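Local coordinates for protein iota-carrageenase (Alteromonas sp., PDB 1H80) that hydrolyses the beta-1,4 linkages of iota-carrageenan, a sulfated galactan of red algal cell walls, with inversion of the anomeric configuration, at residues G69-S74 against L99-V104; N106-F111 against G138-Y143. One frame throughout, in Å; residues are numbered along the deposited sequence.

Interaction 1 (G69-S74 against L99-V104)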
# COMPACT_ATOMS: atom_id res chain seq x y z
N GLY A 69 -13.16 6.19 12.98
CA GLY A 69 -12.44 5.97 14.23
C GLY A 69 -12.89 4.80 15.07
O GLY A 69 -12.85 4.86 16.30
N ILE A 70 -13.31 3.73 14.41
CA ILE A 70 -13.77 2.54 15.13
C ILE A 70 -12.57 1.80 15.70
O ILE A 70 -11.57 1.60 15.02
CB ILE A 70 -14.54 1.60 14.18
CG1 ILE A 70 -15.68 2.35 13.50
CG2 ILE A 70 -15.06 0.39 14.96
CD1 ILE A 70 -16.71 2.90 14.46
N GLN A 71 -12.68 1.39 16.96
CA GLN A 71 -11.60 0.66 17.62
C GLN A 71 -11.95 -0.82 17.66
O GLN A 71 -12.83 -1.23 18.40
CB GLN A 71 -11.40 1.18 19.04
CG GLN A 71 -11.14 2.67 19.13
CD GLN A 71 -9.87 3.08 18.40
OE1 GLN A 71 -8.77 2.67 18.77
NE2 GLN A 71 -10.02 3.90 17.37
N MET A 72 -11.25 -1.62 16.87
CA MET A 72 -11.51 -3.05 16.85
C MET A 72 -10.98 -3.68 18.13
O MET A 72 -10.09 -3.14 18.78
CB MET A 72 -10.87 -3.68 15.62
CG MET A 72 -11.47 -3.17 14.31
SD MET A 72 -13.26 -3.48 14.22
CE MET A 72 -13.75 -2.43 12.85
N LYS A 73 -11.53 -4.84 18.48
CA LYS A 73 -11.12 -5.54 19.68
C LYS A 73 -10.99 -7.03 19.44
O LYS A 73 -11.49 -7.56 18.45
CB LYS A 73 -12.12 -5.28 20.81
CG LYS A 73 -12.05 -3.86 21.36
CD LYS A 73 -12.96 -3.68 22.56
CE LYS A 73 -12.66 -2.38 23.29
NZ LYS A 73 -12.69 -1.21 22.37
N SER A 74 -10.32 -7.70 20.37
CA SER A 74 -10.08 -9.13 20.29
C SER A 74 -11.32 -10.01 20.18
O SER A 74 -12.36 -9.72 20.78
CB SER A 74 -9.27 -9.60 21.49
OG SER A 74 -8.02 -8.96 21.54
N LEU A 99 -11.30 4.65 9.05
CA LEU A 99 -12.62 4.11 9.33
C LEU A 99 -12.45 3.15 10.50
O LEU A 99 -13.20 3.19 11.48
CB LEU A 99 -13.18 3.35 8.13
CG LEU A 99 -13.65 4.13 6.90
CD1 LEU A 99 -14.08 3.15 5.83
CD2 LEU A 99 -14.80 5.05 7.27
N PHE A 100 -11.43 2.30 10.39
CA PHE A 100 -11.17 1.28 11.40
C PHE A 100 -9.73 1.24 11.88
O PHE A 100 -8.80 1.30 11.08
CB PHE A 100 -11.51 -0.10 10.83
CG PHE A 100 -12.80 -0.13 10.06
CD1 PHE A 100 -14.01 0.10 10.70
CD2 PHE A 100 -12.80 -0.40 8.69
CE1 PHE A 100 -15.20 0.08 9.99
CE2 PHE A 100 -13.99 -0.43 7.97
CZ PHE A 100 -15.20 -0.19 8.63
N GLU A 101 -9.55 1.13 13.19
CA GLU A 101 -8.22 1.03 13.76
C GLU A 101 -8.16 -0.31 14.47
O GLU A 101 -9.08 -0.68 15.19
CB GLU A 101 -7.96 2.19 14.73
CG GLU A 101 -8.03 3.54 14.04
CD GLU A 101 -7.51 4.68 14.91
OE1 GLU A 101 -7.99 4.82 16.05
OE2 GLU A 101 -6.63 5.42 14.43
N VAL A 102 -7.08 -1.06 14.23
CA VAL A 102 -6.94 -2.38 14.83
C VAL A 102 -5.61 -2.52 15.55
O VAL A 102 -4.58 -2.74 14.92
CB VAL A 102 -7.04 -3.47 13.75
CG1 VAL A 102 -7.23 -4.84 14.40
CG2 VAL A 102 -8.18 -3.16 12.80
N GLY A 103 -5.64 -2.37 16.87
CA GLY A 103 -4.42 -2.51 17.65
C GLY A 103 -3.62 -1.23 17.73
O GLY A 103 -2.46 -1.26 18.13
N VAL A 104 -4.23 -0.11 17.36
CA VAL A 104 -3.52 1.16 17.42
C VAL A 104 -3.44 1.66 18.85
O VAL A 104 -2.37 2.06 19.31
CB VAL A 104 -4.22 2.23 16.55
CG1 VAL A 104 -3.53 3.57 16.72
CG2 VAL A 104 -4.19 1.80 15.09
O HOH W 1 -7.02 0.88 18.08
O HOH W 2 -8.00 -1.66 18.26
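Met72 and Phe100 make the apolar centre of this contact between neighbouring parallel strands. The methyl of Met72 comes at the ring of Phe100 obliquely, with CE 3.3 Å from Phe100 CD1. Chi2 of -58° bends the chain at CG, with SD off the extended course, and the methyl CE beyond it reaches the ring. Ile70 lies alongside Phe100, the two pointing the same way, and meets the ring at its edge, Ile70 CB 3.8 Å from Phe100 CD1. Leu99 CB lies over the centre of one ring face. Further along, Met72 CG packs 3.6 Å from Val102 CG2. Ile46 of helix 39-50 touches Ile70 and Met72, while the rings of Phe113 and Phe135 meet Phe100, so this face looks into the protein interior.

Outward from there the backbones are joined in register. Ile70 N donates to Leu99 O, Glu101 N to Ile70 O at 2.8 Å, and Met72 N to Glu101 O, the last almost perfectly straight at 174°.

The other face of the pair carries Gln71 and Glu101, side by side. Gln71 NE2 gives Glu101 OE1 a short 2.6 Å bond, in the plane of its own amide and onto the anti lone pair of the carboxylate; the two flat groups are turned 79° apart. The same NE2 reaches back 3.2 Å to Gly69 O, approaching from above that carbonyl plane. One water joins Gln71 OE1 to Val104 N, weakly at the latter, and another links Met72 O to Gly103 N. Glu101 OE2 has its own salt bridge to Arg98.

With NE2 on two acceptors and OE1 taking Asn105 ND2 and a water, the amide's orientation is defined; the charge of Glu101 is probably balanced in part by Arg98.

Interaction 2 (N106-F111 against G138-Y143); sequences NIVRNF and GDVRNY
Two successive coils of a parallel beta-helix stack here at a corner, Val108 over Val140, Arg109 over Arg141 and Phe111 over Tyr143, and like residues repeat from one coil to the next. The two arginines stack on one face. Their guanidinium planes are only 8° apart with centres 4.3 Å apart, an offset stack in which Arg141 CD lies over the centre of the Arg109 group and Arg109 NH2 over the rim of the Arg141 group. Ile107 CG2 covers the opposite face of Arg109. A bend at chi2 (-68°) turns CD of Arg109 over Arg141 CB, 3.6 Å away.

Asp139 holds Arg109: NH1 and NH2 of Arg109 both grip its OD1, at 2.9 Å from NH1 and 3.0 Å from NH2, from the same side of the carboxylate plane. NH1 also donates to Val108 O, which takes the backbone N-H of Arg141 as well. Asp139 OD2 pairs with Arg167, and a water donates to OD2 and is held weakly by Arg109 NH2. Shared between Arg109 and Arg167, the carboxylate probably reduces the cost of stacking Arg109 on Arg141.

At the corner, Asn142 ND2 donates to Asn110 OD1 at 2.8 Å, the amide planes 83° apart; Asn110 ND2 goes on to Asn75 OD1. Asn110 N bonds to Arg141 O and Phe111 N to Asn142 O, carrying the backbone pairing through the bend. On the inward face Val108 CG1 meets Val140 CG2 at 3.9 Å, and Tyr143 CB approaches the edge of the Phe111 ring.

Such an asparagine ladder at a turn is characteristic of the right-handed parallel beta-helix of the pectate lyase-like clan.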
# COMPACT_ATOMS: atom_id res chain seq x y z
N ASN A 106 -4.78 -0.27 21.48
CA ASN A 106 -4.98 -1.41 22.37
C ASN A 106 -4.33 -2.64 21.76
O ASN A 106 -3.63 -2.55 20.75
CB ASN A 106 -6.47 -1.65 22.60
CG ASN A 106 -7.20 -2.01 21.33
OD1 ASN A 106 -6.65 -1.91 20.23
ND2 ASN A 106 -8.46 -2.42 21.46
N ILE A 107 -4.55 -3.79 22.38
CA ILE A 107 -3.98 -5.04 21.91
C ILE A 107 -5.12 -5.88 21.36
O ILE A 107 -6.09 -6.14 22.06
CB ILE A 107 -3.29 -5.78 23.06
CG1 ILE A 107 -2.23 -4.88 23.69
CG2 ILE A 107 -2.69 -7.08 22.56
CD1 ILE A 107 -1.58 -5.44 24.94
N VAL A 108 -4.99 -6.29 20.10
CA VAL A 108 -6.03 -7.09 19.47
C VAL A 108 -5.50 -8.45 19.03
O VAL A 108 -4.45 -8.54 18.40
CB VAL A 108 -6.62 -6.37 18.25
CG1 VAL A 108 -7.68 -7.24 17.58
CG2 VAL A 108 -7.21 -5.04 18.67
N ARG A 109 -6.25 -9.50 19.35
CA ARG A 109 -5.88 -10.85 18.97
C ARG A 109 -7.12 -11.56 18.44
O ARG A 109 -8.20 -11.41 19.01
CB ARG A 109 -5.34 -11.61 20.19
CG ARG A 109 -4.08 -11.01 20.82
CD ARG A 109 -2.87 -11.13 19.90
NE ARG A 109 -1.64 -10.61 20.51
CZ ARG A 109 -1.16 -9.38 20.33
NH1 ARG A 109 -1.80 -8.51 19.56
NH2 ARG A 109 -0.02 -9.03 20.91
N ASN A 110 -6.95 -12.31 17.36
CA ASN A 110 -8.05 -13.07 16.76
C ASN A 110 -9.14 -12.14 16.27
O ASN A 110 -10.19 -11.98 16.91
CB ASN A 110 -8.63 -14.05 17.78
CG ASN A 110 -7.56 -14.82 18.51
OD1 ASN A 110 -6.57 -15.25 17.92
ND2 ASN A 110 -7.75 -14.99 19.82
N PHE A 111 -8.91 -11.54 15.12
CA PHE A 111 -9.84 -10.59 14.56
C PHE A 111 -10.04 -10.80 13.07
O PHE A 111 -9.10 -11.13 12.36
CB PHE A 111 -9.30 -9.18 14.80
CG PHE A 111 -10.02 -8.12 14.03
CD1 PHE A 111 -11.25 -7.64 14.46
CD2 PHE A 111 -9.49 -7.63 12.84
CE1 PHE A 111 -11.95 -6.70 13.72
CE2 PHE A 111 -10.18 -6.68 12.09
CZ PHE A 111 -11.41 -6.22 12.53
N GLY A 138 -2.09 -2.01 14.01
CA GLY A 138 -1.02 -1.82 14.97
C GLY A 138 -0.70 -3.14 15.65
O GLY A 138 -0.27 -4.10 15.00
N ASP A 139 -0.93 -3.19 16.96
CA ASP A 139 -0.67 -4.39 17.74
C ASP A 139 -1.81 -5.39 17.60
O ASP A 139 -2.66 -5.52 18.49
CB ASP A 139 -0.48 -4.03 19.21
CG ASP A 139 0.11 -5.17 20.02
OD1 ASP A 139 0.12 -6.33 19.53
OD2 ASP A 139 0.57 -4.92 21.15
N VAL A 140 -1.83 -6.09 16.47
CA VAL A 140 -2.86 -7.08 16.20
C VAL A 140 -2.20 -8.34 15.64
O VAL A 140 -1.28 -8.26 14.83
CB VAL A 140 -3.92 -6.54 15.20
CG1 VAL A 140 -3.25 -6.06 13.92
CG2 VAL A 140 -4.94 -7.61 14.89
N ARG A 141 -2.66 -9.50 16.12
CA ARG A 141 -2.12 -10.78 15.66
C ARG A 141 -3.27 -11.73 15.41
O ARG A 141 -4.28 -11.69 16.11
CB ARG A 141 -1.19 -11.39 16.70
CG ARG A 141 -0.04 -10.49 17.06
CD ARG A 141 0.92 -11.19 18.00
NE ARG A 141 1.91 -10.24 18.48
CZ ARG A 141 2.89 -10.54 19.33
NH1 ARG A 141 3.02 -11.78 19.78
NH2 ARG A 141 3.73 -9.60 19.72
N ASN A 142 -3.07 -12.59 14.42
CA ASN A 142 -4.04 -13.59 13.98
C ASN A 142 -5.28 -12.87 13.47
O ASN A 142 -6.32 -12.83 14.13
CB ASN A 142 -4.41 -14.55 15.10
CG ASN A 142 -5.15 -15.76 14.57
OD1 ASN A 142 -4.79 -16.29 13.52
ND2 ASN A 142 -6.18 -16.19 15.28
N TYR A 143 -5.14 -12.30 12.29
CA TYR A 143 -6.24 -11.55 11.72
C TYR A 143 -6.43 -11.79 10.24
O TYR A 143 -5.55 -12.29 9.55
CB TYR A 143 -6.03 -10.05 11.96
CG TYR A 143 -4.83 -9.45 11.25
CD1 TYR A 143 -3.56 -9.51 11.82
CD2 TYR A 143 -4.99 -8.79 10.04
CE1 TYR A 143 -2.46 -8.89 11.19
CE2 TYR A 143 -3.91 -8.17 9.41
CZ TYR A 143 -2.65 -8.23 9.99
OH TYR A 143 -1.61 -7.58 9.37
O HOH W 3 1.63 -6.93 22.58

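How the interactions relate
Interactions 1 and 2 follow one another along the chain and lie about 9 Å apart, centre to centre, on the same side of the molecule. Strand 97-102 connects them: it pairs with 64-71 on one side and with 132-141 on the other, whose far end supplies interaction 2. Gly103 O to Asp139 N and Val102 O to Gly138 N, both 2.7 Å, are probable hydrogen bonds between the two. Val102 also touches Val108, Phe111 and Val140, so the apolar interior is continuous. In interaction 1 the side chain of Leu99 is about 10 Å from a sodium ion and that of Ile70 about 11 Å from a calcium ion; in interaction 2 that of Arg141 is about 4 Å from a glycerol, probably from the crystallisation liquor.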